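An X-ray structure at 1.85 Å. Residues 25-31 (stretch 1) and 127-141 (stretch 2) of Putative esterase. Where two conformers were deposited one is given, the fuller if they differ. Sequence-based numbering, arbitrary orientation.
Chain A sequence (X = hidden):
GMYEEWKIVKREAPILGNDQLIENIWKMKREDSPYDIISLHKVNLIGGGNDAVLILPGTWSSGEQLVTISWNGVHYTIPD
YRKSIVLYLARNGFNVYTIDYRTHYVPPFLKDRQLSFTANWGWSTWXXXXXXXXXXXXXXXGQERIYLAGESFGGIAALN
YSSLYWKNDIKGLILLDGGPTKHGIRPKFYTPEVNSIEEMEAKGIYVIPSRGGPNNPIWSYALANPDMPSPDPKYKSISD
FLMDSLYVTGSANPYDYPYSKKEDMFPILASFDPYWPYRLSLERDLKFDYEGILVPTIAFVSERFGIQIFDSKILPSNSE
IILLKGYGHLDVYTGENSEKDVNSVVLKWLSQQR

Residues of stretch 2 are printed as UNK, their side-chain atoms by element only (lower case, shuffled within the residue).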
# COMPACT_ATOMS: atom_id res chain seq x y z
N ILE A 25 7.36 15.61 4.57
CA ILE A 25 7.98 14.30 4.76
C ILE A 25 9.00 14.38 5.91
O ILE A 25 9.82 15.29 5.97
CB ILE A 25 8.72 13.78 3.52
CG1 ILE A 25 7.83 13.83 2.26
CG2 ILE A 25 9.19 12.39 3.75
CD1 ILE A 25 8.55 13.44 0.98
N TRP A 26 8.92 13.40 6.79
CA TRP A 26 9.87 13.21 7.87
C TRP A 26 10.44 11.83 7.75
O TRP A 26 9.78 10.91 7.30
CB TRP A 26 9.21 13.32 9.23
CG TRP A 26 8.56 14.60 9.54
CD1 TRP A 26 9.08 15.63 10.25
CD2 TRP A 26 7.23 15.00 9.18
NE1 TRP A 26 8.16 16.63 10.38
CE2 TRP A 26 7.02 16.28 9.73
CE3 TRP A 26 6.19 14.38 8.50
CZ2 TRP A 26 5.84 16.96 9.60
CZ3 TRP A 26 5.01 15.06 8.38
CH2 TRP A 26 4.84 16.34 8.92
N LYS A 27 11.64 11.70 8.27
CA LYS A 27 12.38 10.45 8.26
C LYS A 27 12.89 10.11 9.68
O LYS A 27 13.27 11.01 10.46
CB LYS A 27 13.57 10.71 7.37
CG LYS A 27 14.42 9.60 7.08
CD LYS A 27 15.60 10.09 6.21
CE LYS A 27 15.51 9.59 4.85
NZ LYS A 27 16.83 9.78 4.13
N MSE A 28 12.91 8.81 10.01
CA MSE A 28 13.45 8.35 11.27
C MSE A 28 14.41 7.18 11.06
O MSE A 28 14.07 6.21 10.43
CB MSE A 28 12.35 7.86 12.20
CG MSE A 28 12.85 7.29 13.55
SE MSE A 28 11.37 6.74 14.69
CE MSE A 28 10.99 8.50 15.40
N LYS A 29 15.61 7.30 11.60
CA LYS A 29 16.52 6.20 11.63
C LYS A 29 16.08 5.15 12.63
O LYS A 29 15.72 5.46 13.78
CB LYS A 29 17.89 6.68 12.00
CG LYS A 29 18.97 5.60 11.91
CD LYS A 29 19.22 5.20 10.40
CE LYS A 29 20.28 4.08 10.15
NZ LYS A 29 19.86 2.72 10.57
N ARG A 30 16.14 3.90 12.19
CA ARG A 30 15.79 2.74 13.00
C ARG A 30 17.09 1.88 13.11
O ARG A 30 18.21 2.35 12.80
CB ARG A 30 14.67 1.95 12.31
CG ARG A 30 13.41 2.77 11.96
CD ARG A 30 12.67 3.29 13.17
NE ARG A 30 11.77 2.29 13.71
CZ ARG A 30 11.55 2.03 14.99
NH1 ARG A 30 12.15 2.68 15.95
NH2 ARG A 30 10.70 1.11 15.32
N GLU A 31 16.98 0.65 13.60
CA GLU A 31 18.15 -0.17 13.83
C GLU A 31 18.10 -1.49 13.08
O GLU A 31 17.02 -1.99 12.83
CB GLU A 31 18.27 -0.44 15.36
CG GLU A 31 18.58 0.82 16.19
CD GLU A 31 19.84 1.60 15.71
OE1 GLU A 31 20.86 0.96 15.30
OE2 GLU A 31 19.81 2.87 15.76
N UNK A 127 5.12 -3.54 12.97
CA UNK A 127 4.23 -2.98 13.99
C UNK A 127 4.92 -1.85 14.77
O UNK A 127 4.32 -0.78 14.95
c UNK A 127 3.57 -4.05 14.86
c UNK A 127 2.03 -6.06 14.65
c UNK A 127 2.57 -4.85 13.98
c UNK A 127 2.84 -3.39 16.07
N UNK A 128 6.21 -2.02 15.11
CA UNK A 128 6.93 -0.99 15.84
C UNK A 128 7.06 0.29 14.99
O UNK A 128 6.99 1.40 15.51
c UNK A 128 8.30 -1.48 16.33
o UNK A 128 9.26 -1.58 15.27
N UNK A 129 7.23 0.13 13.69
CA UNK A 129 7.39 1.24 12.79
C UNK A 129 6.05 1.97 12.63
O UNK A 129 6.01 3.20 12.63
o UNK A 129 10.00 0.47 12.39
c UNK A 129 9.30 0.22 11.43
o UNK A 129 9.73 -0.45 10.45
c UNK A 129 7.86 0.76 11.42
N UNK A 130 4.96 1.23 12.44
CA UNK A 130 3.65 1.85 12.39
C UNK A 130 3.37 2.63 13.72
O UNK A 130 2.82 3.74 13.68
c UNK A 130 1.18 1.48 12.11
c UNK A 130 1.92 -1.17 10.46
c UNK A 130 2.55 0.81 12.10
c UNK A 130 2.79 0.13 10.71
N UNK A 131 3.71 2.04 14.87
CA UNK A 131 3.55 2.71 16.16
C UNK A 131 4.27 4.07 16.26
O UNK A 131 3.71 5.07 16.77
c UNK A 131 1.82 2.28 20.14
c UNK A 131 3.95 1.77 17.32
n UNK A 131 0.65 3.06 20.64
c UNK A 131 2.65 3.10 19.19
c UNK A 131 3.95 2.41 18.72
N UNK A 132 5.51 4.13 15.80
CA UNK A 132 6.25 5.38 15.76
C UNK A 132 5.54 6.44 14.93
O UNK A 132 5.54 7.62 15.28
c UNK A 132 7.67 5.18 15.20
o UNK A 132 8.92 4.16 18.33
o UNK A 132 8.86 6.20 17.62
c UNK A 132 8.63 4.42 16.03
c UNK A 132 8.83 4.98 17.42
N UNK A 133 4.97 6.03 13.79
CA UNK A 133 4.24 6.96 12.93
C UNK A 133 2.94 7.43 13.64
O UNK A 133 2.60 8.61 13.62
c UNK A 133 5.26 6.20 10.73
c UNK A 133 3.95 6.30 11.57
c UNK A 133 2.83 6.97 10.86
N UNK A 134 2.20 6.50 14.23
CA UNK A 134 0.96 6.84 14.93
C UNK A 134 1.19 7.83 16.07
O UNK A 134 0.44 8.78 16.23
c UNK A 134 -0.30 4.70 14.22
c UNK A 134 0.21 5.55 15.44
c UNK A 134 -0.91 5.90 16.44
N UNK A 135 2.23 7.60 16.86
CA UNK A 135 2.58 8.49 17.97
C UNK A 135 2.86 9.91 17.45
O UNK A 135 2.41 10.90 18.01
o UNK A 135 3.49 6.66 19.29
c UNK A 135 3.79 7.93 18.72
N UNK A 136 3.62 10.00 16.36
CA UNK A 136 3.93 11.28 15.74
C UNK A 136 2.65 11.98 15.24
O UNK A 136 2.46 13.23 15.41
c UNK A 136 4.48 12.85 12.82
c UNK A 136 6.36 13.03 14.25
c UNK A 136 4.86 11.06 14.54
c UNK A 136 4.82 14.05 12.19
c UNK A 136 5.93 14.72 12.60
c UNK A 136 6.70 14.22 13.63
c UNK A 136 5.26 12.33 13.84
N UNK A 137 1.80 11.20 14.58
CA UNK A 137 0.53 11.71 14.05
C UNK A 137 -0.35 12.30 15.13
O UNK A 137 -1.02 13.31 14.91
c UNK A 137 -1.65 11.01 12.95
c UNK A 137 -0.16 9.14 11.17
c UNK A 137 0.51 10.27 11.99
c UNK A 137 -0.23 10.60 13.29
N UNK A 138 -0.43 11.63 16.27
CA UNK A 138 -1.26 12.11 17.36
C UNK A 138 -0.86 13.51 17.78
O UNK A 138 -1.72 14.38 18.00
c UNK A 138 -2.48 7.78 19.61
n UNK A 138 -2.95 7.32 20.94
c UNK A 138 -1.88 9.12 19.72
c UNK A 138 -1.84 9.81 18.35
c UNK A 138 -1.21 11.16 18.55
N UNK A 139 0.44 13.74 17.90
CA UNK A 139 0.95 15.03 18.26
C UNK A 139 0.82 16.05 17.12
O UNK A 139 0.44 17.21 17.35
c UNK A 139 2.92 16.24 19.27
n UNK A 139 6.84 17.49 19.78
n UNK A 139 4.66 17.35 20.53
c UNK A 139 2.42 14.93 18.71
c UNK A 139 4.33 16.14 19.78
n UNK A 139 6.03 19.03 21.26
c UNK A 139 5.85 17.95 20.54
N UNK A 140 1.17 15.65 15.91
CA UNK A 140 1.04 16.54 14.77
C UNK A 140 -0.41 17.00 14.45
O UNK A 140 -0.64 18.16 14.17
o UNK A 140 2.50 17.74 12.41
c UNK A 140 1.61 15.87 13.54
c UNK A 140 1.68 16.81 12.34
o UNK A 140 0.93 16.62 11.36
N UNK A 141 -1.36 16.07 14.49
CA UNK A 141 -2.76 16.32 14.16
C UNK A 141 -3.61 16.74 15.34
O UNK A 141 -4.72 17.27 15.19
o UNK A 141 -3.46 14.10 14.66
c UNK A 141 -3.35 15.04 13.64
O HOH W 1 9.97 1.43 18.29

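Position 127 opens the helical stretch with four side-chain carbons, forked at the first and with one arm two carbons long, a pattern that identifies isoleucine; Ile127 is buried and does not reach the strand. At position 128 one carbon carries one oxygen, and that oxygen lies 3.1 Å from NH2 of Arg30, near the plane of the guanidinium. This is Ser128.

Position 129 has two side-chain carbons, the second bearing two oxygens. One oxygen sits 2.9 Å from NE of Arg30, at the edge of the guanidinium. The short carboxylate makes this Asp129, and its CA-to-CB bond points sideways while the end of the side chain comes nearer to stretch 1. Position 130 repeats the forked four-carbon pattern, out of reach of stretch 1, and is Ile130. At position 131 four carbons in a row end in nitrogen; the chain leads away from the strand, and the residue is Lys131.

Position 132 holds three carbons, the third with two oxygens. Its middle carbon lies 3.8 Å from SE of Met28, a selenomethionine, and 3.9 Å from CZ of Arg30, over one face of the guanidinium. The longer acid is Glu132. Positions 133 and 134 each have one carbon carrying two more, with no contact to stretch 1: Val133 and Val134, both buried. At position 135 a single carbon bears an oxygen, exposed and free of the strand; in Ser135, OG donates a hydrogen bond to O of Lys131 at 3.0 Å, one turn back.

Position 136 shows one carbon followed by a six-carbon ring, whose far tip comes to 3.4 Å from CE2 of Trp26. It is Phe136. Position 137, four carbons forked at the first with one two-carbon arm, is the buried Ile137. Position 138 has four carbons in a row and a terminal nitrogen, far from the strand, and is Lys138. Three carbons, a nitrogen and a carbon with two further nitrogens mark position 139 as Arg139, also out of reach.

At position 140, two carbons end in a pair of oxygens, one of them 4.4 Å from CH2 of Trp26; this is Asp140. Position 141, one carbon and one oxygen, makes no contact across the stretches. It is Ser141, whose OG donates to O of Ile137 at 2.6 Å.

The contact follows one side of the helix, where Trp26, Met28 and Arg30, alternate residues whose CA-to-CB bonds all point toward it, meet its side chains. Polar pairing anchors one end: Arg30 NE and NH2 both donate to Asp129 OD1, at 2.9 and 3.1 Å, joining hydrogen bonding to a salt bridge. A water accepts from Arg30 NH2 at 3.1 Å and donates to Glu132 OE2 at 2.9 Å, linking the guanidinium to a second acid. Met28 packs against the aliphatic part of Glu132, and farther along the edge of Phe136 meets the face of Trp26, with ring planes at 57°.

Stretch 2, residues 127-141: ISDIKEVVSFIKRDS
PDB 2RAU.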